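Local coordinates for cyclic nucleotide-binding protein (Ruegeria pomeroyi DSS-3, PDB 3H3Z) that probably acts as a DNA-binding transcription factor of the CRP type, pairing a cyclic nucleotide-binding domain with a helix-turn-helix domain in a two-chain assembly, at residues S19-H24 with I127-T132; W60-R65 with E100-C105. All coordinates share one frame; numbering follows the deposited sequence.

Interaction 1: residues S19-H24 with I127-T132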
loop_
_atom_site.group_PDB
_atom_site.type_symbol
_atom_site.label_atom_id
_atom_site.label_comp_id
_atom_site.label_asym_id
_atom_site.label_seq_id
_atom_site.Cartn_x
_atom_site.Cartn_y
_atom_site.Cartn_z
ATOM N N SER B 19 -13.558 1.787 0.233
ATOM C CA SER B 19 -13.185 3.011 0.928
ATOM C C SER B 19 -14.348 3.930 1.346
ATOM O O SER B 19 -14.147 4.900 2.090
ATOM C CB SER B 19 -12.257 3.774 -0.003
ATOM O OG SER B 19 -11.210 2.893 -0.440
ATOM N N LEU B 20 -15.560 3.641 0.892
ATOM C CA LEU B 20 -16.670 4.526 1.178
ATOM C C LEU B 20 -17.375 4.233 2.487
ATOM O O LEU B 20 -17.314 3.090 2.996
ATOM C CB LEU B 20 -17.728 4.412 0.082
ATOM C CG LEU B 20 -17.423 5.011 -1.258
ATOM C CD1 LEU B 20 -18.512 4.563 -2.243
ATOM C CD2 LEU B 20 -17.352 6.511 -1.140
ATOM N N PRO B 21 -18.080 5.263 3.017
ATOM C CA PRO B 21 -18.882 4.979 4.180
ATOM C C PRO B 21 -19.996 4.056 3.703
ATOM O O PRO B 21 -20.725 4.421 2.765
ATOM C CB PRO B 21 -19.445 6.348 4.614
ATOM C CG PRO B 21 -18.846 7.398 3.695
ATOM C CD PRO B 21 -18.211 6.672 2.558
ATOM N N GLU B 22 -20.083 2.880 4.337
ATOM C CA GLU B 22 -21.114 1.850 4.073
ATOM C C GLU B 22 -22.531 2.379 3.895
ATOM O O GLU B 22 -23.291 1.866 3.077
ATOM C CB GLU B 22 -21.128 0.819 5.201
ATOM C CG GLU B 22 -21.317 1.385 6.613
ATOM C CD GLU B 22 -21.399 0.262 7.692
ATOM O OE1 GLU B 22 -21.078 -0.919 7.358
ATOM O OE2 GLU B 22 -21.784 0.569 8.861
ATOM N N GLN B 23 -22.876 3.418 4.628
ATOM C CA GLN B 23 -24.199 3.972 4.538
ATOM C C GLN B 23 -24.431 4.848 3.322
ATOM O O GLN B 23 -25.494 5.424 3.218
ATOM C CB GLN B 23 -24.535 4.779 5.822
ATOM C CG GLN B 23 -23.793 6.111 6.059
ATOM C CD GLN B 23 -22.472 6.003 6.853
ATOM O OE1 GLN B 23 -21.771 4.954 6.895
ATOM N NE2 GLN B 23 -22.115 7.128 7.474
ATOM N N HIS B 24 -23.445 5.052 2.459
ATOM C CA HIS B 24 -23.687 5.846 1.228
ATOM C C HIS B 24 -23.529 5.038 -0.061
ATOM O O HIS B 24 -24.049 5.449 -1.091
ATOM C CB HIS B 24 -22.766 7.062 1.137
ATOM C CG HIS B 24 -23.014 8.113 2.177
ATOM N ND1 HIS B 24 -22.276 8.195 3.341
ATOM C CD2 HIS B 24 -23.866 9.166 2.192
ATOM C CE1 HIS B 24 -22.688 9.236 4.045
ATOM N NE2 HIS B 24 -23.653 9.843 3.371
ATOM N N ILE B 127 -13.906 13.453 4.447
ATOM C CA ILE B 127 -13.136 13.254 5.681
ATOM C C ILE B 127 -13.201 11.762 6.127
ATOM O O ILE B 127 -12.216 11.161 6.433
ATOM C CB ILE B 127 -13.611 14.141 6.823
ATOM C CG1 ILE B 127 -13.246 15.605 6.535
ATOM C CG2 ILE B 127 -12.955 13.747 8.156
ATOM C CD1 ILE B 127 -13.785 16.577 7.556
ATOM N N SER B 128 -14.379 11.174 6.106
ATOM C CA SER B 128 -14.556 9.765 6.392
ATOM C C SER B 128 -13.837 8.792 5.406
ATOM O O SER B 128 -13.307 7.725 5.784
ATOM C CB SER B 128 -16.064 9.476 6.399
ATOM O OG SER B 128 -16.296 8.096 6.134
ATOM N N ILE B 129 -13.851 9.144 4.132
ATOM C CA ILE B 129 -13.238 8.298 3.103
ATOM C C ILE B 129 -11.735 8.357 3.237
ATOM O O ILE B 129 -11.060 7.360 3.108
ATOM C CB ILE B 129 -13.678 8.709 1.686
ATOM C CG1 ILE B 129 -15.193 8.477 1.494
ATOM C CG2 ILE B 129 -12.925 7.910 0.661
ATOM C CD1 ILE B 129 -15.848 9.272 0.323
ATOM N N LEU B 130 -11.233 9.544 3.533
ATOM C CA LEU B 130 -9.805 9.807 3.666
ATOM C C LEU B 130 -9.207 9.102 4.897
ATOM O O LEU B 130 -8.039 8.647 4.880
ATOM C CB LEU B 130 -9.596 11.314 3.704
ATOM C CG LEU B 130 -8.204 11.931 3.682
ATOM C CD1 LEU B 130 -7.302 11.362 2.523
ATOM C CD2 LEU B 130 -8.343 13.486 3.639
ATOM N N ALA B 131 -9.999 8.994 5.953
ATOM C CA ALA B 131 -9.582 8.280 7.147
ATOM C C ALA B 131 -9.327 6.823 6.746
ATOM O O ALA B 131 -8.335 6.227 7.123
ATOM C CB ALA B 131 -10.649 8.381 8.257
ATOM N N THR B 132 -10.211 6.271 5.930
ATOM C CA THR B 132 -10.113 4.881 5.504
ATOM C C THR B 132 -8.965 4.658 4.540
ATOM O O THR B 132 -8.237 3.662 4.633
ATOM C CB THR B 132 -11.435 4.482 4.888
ATOM O OG1 THR B 132 -12.437 4.737 5.868
ATOM C CG2 THR B 132 -11.503 2.967 4.422
HETATM O O HOH W 1 -14.909 5.496 4.728
#

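Interaction 2: residues W60-R65 with E100-C105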
loop_
_atom_site.group_PDB
_atom_site.type_symbol
_atom_site.label_atom_id
_atom_site.label_comp_id
_atom_site.label_asym_id
_atom_site.label_seq_id
_atom_site.Cartn_x
_atom_site.Cartn_y
_atom_site.Cartn_z
ATOM N N TRP B 60 -10.831 -8.478 -18.603
ATOM C CA TRP B 60 -9.580 -7.749 -18.433
ATOM C C TRP B 60 -9.500 -6.462 -19.260
ATOM O O TRP B 60 -9.883 -6.440 -20.418
ATOM C CB TRP B 60 -8.449 -8.646 -18.873
ATOM C CG TRP B 60 -8.352 -9.844 -18.028
ATOM C CD1 TRP B 60 -9.098 -10.968 -18.116
ATOM C CD2 TRP B 60 -7.447 -10.039 -16.949
ATOM N NE1 TRP B 60 -8.705 -11.865 -17.168
ATOM C CE2 TRP B 60 -7.694 -11.319 -16.433
ATOM C CE3 TRP B 60 -6.434 -9.263 -16.388
ATOM C CZ2 TRP B 60 -6.980 -11.842 -15.377
ATOM C CZ3 TRP B 60 -5.726 -9.771 -15.325
ATOM C CH2 TRP B 60 -5.994 -11.061 -14.838
ATOM N N VAL B 61 -8.958 -5.417 -18.660
ATOM C CA VAL B 61 -8.811 -4.127 -19.274
ATOM C C VAL B 61 -7.367 -3.741 -19.112
ATOM O O VAL B 61 -6.843 -3.861 -18.019
ATOM C CB VAL B 61 -9.730 -3.085 -18.563
ATOM C CG1 VAL B 61 -9.412 -1.637 -18.982
ATOM C CG2 VAL B 61 -11.196 -3.439 -18.803
ATOM N N LYS B 62 -6.708 -3.298 -20.185
ATOM C CA LYS B 62 -5.329 -2.850 -20.043
ATOM C C LYS B 62 -5.325 -1.358 -20.197
ATOM O O LYS B 62 -6.176 -0.811 -20.891
ATOM C CB LYS B 62 -4.395 -3.471 -21.085
ATOM C CG LYS B 62 -4.497 -2.869 -22.473
ATOM C CD LYS B 62 -3.839 -3.714 -23.538
ATOM C CE LYS B 62 -4.106 -3.098 -24.927
ATOM N NZ LYS B 62 -3.655 -3.916 -26.075
ATOM N N LEU B 63 -4.385 -0.716 -19.505
ATOM C CA LEU B 63 -4.173 0.684 -19.617
ATOM C C LEU B 63 -2.812 0.784 -20.277
ATOM O O LEU B 63 -1.926 -0.008 -19.923
ATOM C CB LEU B 63 -4.150 1.376 -18.259
ATOM C CG LEU B 63 -5.383 1.274 -17.332
ATOM C CD1 LEU B 63 -5.291 2.273 -16.180
ATOM C CD2 LEU B 63 -6.607 1.536 -18.087
ATOM N N PHE B 64 -2.659 1.726 -21.223
ATOM C CA PHE B 64 -1.401 1.954 -21.933
ATOM C C PHE B 64 -1.140 3.412 -22.385
ATOM O O PHE B 64 -2.087 4.224 -22.568
ATOM C CB PHE B 64 -1.317 1.028 -23.157
ATOM C CG PHE B 64 -2.374 1.304 -24.217
ATOM C CD1 PHE B 64 -3.621 0.689 -24.163
ATOM C CD2 PHE B 64 -2.107 2.174 -25.272
ATOM C CE1 PHE B 64 -4.576 0.961 -25.101
ATOM C CE2 PHE B 64 -3.053 2.440 -26.235
ATOM C CZ PHE B 64 -4.295 1.838 -26.154
ATOM N N ARG B 65 0.155 3.723 -22.507
ATOM C CA ARG B 65 0.679 4.984 -23.042
ATOM C C ARG B 65 1.431 4.761 -24.354
ATOM O O ARG B 65 1.954 3.691 -24.607
ATOM C CB ARG B 65 1.668 5.677 -22.101
ATOM C CG ARG B 65 1.080 6.811 -21.237
ATOM C CD ARG B 65 2.176 7.694 -20.550
ATOM N N GLU B 100 -8.361 -0.131 -22.863
ATOM C CA GLU B 100 -8.976 -0.978 -23.858
ATOM C C GLU B 100 -9.211 -2.360 -23.295
ATOM O O GLU B 100 -8.401 -2.839 -22.516
ATOM C CB GLU B 100 -8.046 -1.021 -25.053
ATOM C CG GLU B 100 -8.372 -1.978 -26.189
ATOM C CD GLU B 100 -7.281 -1.887 -27.293
ATOM O OE1 GLU B 100 -6.998 -0.747 -27.766
ATOM O OE2 GLU B 100 -6.706 -2.941 -27.656
ATOM N N ALA B 101 -10.340 -2.950 -23.693
ATOM C CA ALA B 101 -10.759 -4.287 -23.313
ATOM C C ALA B 101 -9.832 -5.348 -23.912
ATOM O O ALA B 101 -9.732 -5.480 -25.120
ATOM C CB ALA B 101 -12.193 -4.538 -23.779
ATOM N N VAL B 102 -9.150 -6.103 -23.073
ATOM C CA VAL B 102 -8.282 -7.152 -23.555
ATOM C C VAL B 102 -9.104 -8.399 -23.849
ATOM O O VAL B 102 -8.711 -9.196 -24.661
ATOM C CB VAL B 102 -7.206 -7.472 -22.545
ATOM C CG1 VAL B 102 -6.539 -8.759 -22.919
ATOM C CG2 VAL B 102 -6.239 -6.336 -22.521
ATOM N N THR B 103 -10.226 -8.559 -23.165
ATOM C CA THR B 103 -11.115 -9.653 -23.355
ATOM C C THR B 103 -12.470 -9.002 -23.399
ATOM O O THR B 103 -12.592 -7.835 -23.061
ATOM C CB THR B 103 -11.107 -10.595 -22.146
ATOM O OG1 THR B 103 -11.852 -9.989 -21.064
ATOM C CG2 THR B 103 -9.670 -10.905 -21.692
ATOM N N PRO B 104 -13.514 -9.735 -23.807
ATOM C CA PRO B 104 -14.779 -9.021 -23.638
ATOM C C PRO B 104 -14.961 -8.697 -22.154
ATOM O O PRO B 104 -14.447 -9.435 -21.290
ATOM C CB PRO B 104 -15.843 -10.012 -24.147
ATOM C CG PRO B 104 -15.177 -11.297 -24.378
ATOM C CD PRO B 104 -13.675 -11.068 -24.408
ATOM N N CYS B 105 -15.592 -7.577 -21.847
ATOM C CA CYS B 105 -15.830 -7.258 -20.437
ATOM C C CYS B 105 -17.030 -6.421 -20.089
ATOM O O CYS B 105 -17.705 -5.868 -20.961
ATOM C CB CYS B 105 -14.584 -6.622 -19.761
ATOM S SG CYS B 105 -13.279 -5.893 -20.610
#

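Interaction 1: residues S19-H24 with I127-T132
The chain at S19-P21, an irregular link between helix 15-18 and helix 25-29, passes against one side of helix 123-145, with L20 and I129 closest in the backbone at 5.5 Å between their CA atoms. No direct hydrogen bond joins the two segments; a single water does so. This water gives its protons to S19 O at 2.8 Å and S128 O at 2.9 Å. It accepts in turn from T132 OG1, 2.8 Å away. T132 OG1 is also hydrogen-bonded to NH2 of R91 of the second subunit. Helix 123-145 corresponds to the long dimerisation helix of CRP-like proteins, consistent with the packing of I129 on L130 of the second subunit, so the N-terminal link rests on a helix that faces the partner chain. With CG1 anti to its carbonyl carbon (chi1 -65°), I129 sends CD1 alongside L20 CD2, 3.5 Å away, while its CG1 meets P21 CD obliquely at 3.7 Å. Its other branch, CG2, lies 3.5 Å from S19 O. An alanine at I129 would remove both branches and is likely to leave L20 CD2 and P21 CD without their apolar partner. Beside this, S128 OG approaches P21 CG at 3.6 Å, and T132 CG2 reaches S19 CA.

Interaction 2: residues W60-R65 with E100-C105
K62 has CG set between its backbone N and carbonyl carbon (chi1 77°) and runs extended beyond it, while E100 holds CG anti to its backbone N (chi1 173°) and is likewise extended, which makes the two chains run alongside each other in the same direction. They belong to neighbouring antiparallel strands, 60-66 and 98-101, in one sheet of the cyclic nucleotide-binding domain, a family of the cupin clan. K62 and E100 form a hydrogen-bonded pair: K62 N donates to E100 O at 2.9 Å and E100 N to K62 O at 3.0 Å. V61 and A101 form the adjoining non-hydrogen-bonded pair, with side chains on the opposite face of the sheet. At the chain ends a long salt bridge of 3.6 Å joins K62 NZ to E100 OE2; E72 OE1, on strand 72-79, is the stronger partner of NZ. The ring of F64 takes E100 CB at its edge, in plane, with ring and carboxylate turned 76° apart. V102 crosses K62 at about a right angle, its CG2 3.7 Å from K62 CD.

Past A101 the strand gives way to a turn, yet W60 stays held: V102 N donates to W60 O at 2.8 Å, T103 N adds a weak bond to the same oxygen, and C105 SG lies close to it. T103 CG2 meets W60 CD1 at 3.6 Å, oblique to the indole. That indole reaches over to helix 152-164, and its NE1 donates to T174 O. T103 OG1 accepts from W60 N at 3.1 Å and donates to P104 O, 2.7 Å away.

Interaction 1 and interaction 2 lie on opposite sides of the chain's centre, with centres 29 Å apart and nearest atoms about 17 Å apart, so neither touches the other. In sequence, the segments 60-65 and 100-105 both fall between the two segments of interaction 1. The two contacts have different outlooks: interaction 1 contacts the second subunit, whereas no other chain touches interaction 2. Interaction 2 instead looks within its own chain toward the C-terminal region, through W60 against F159 and L163, while joining a strand to its neighbour and to the loop after it.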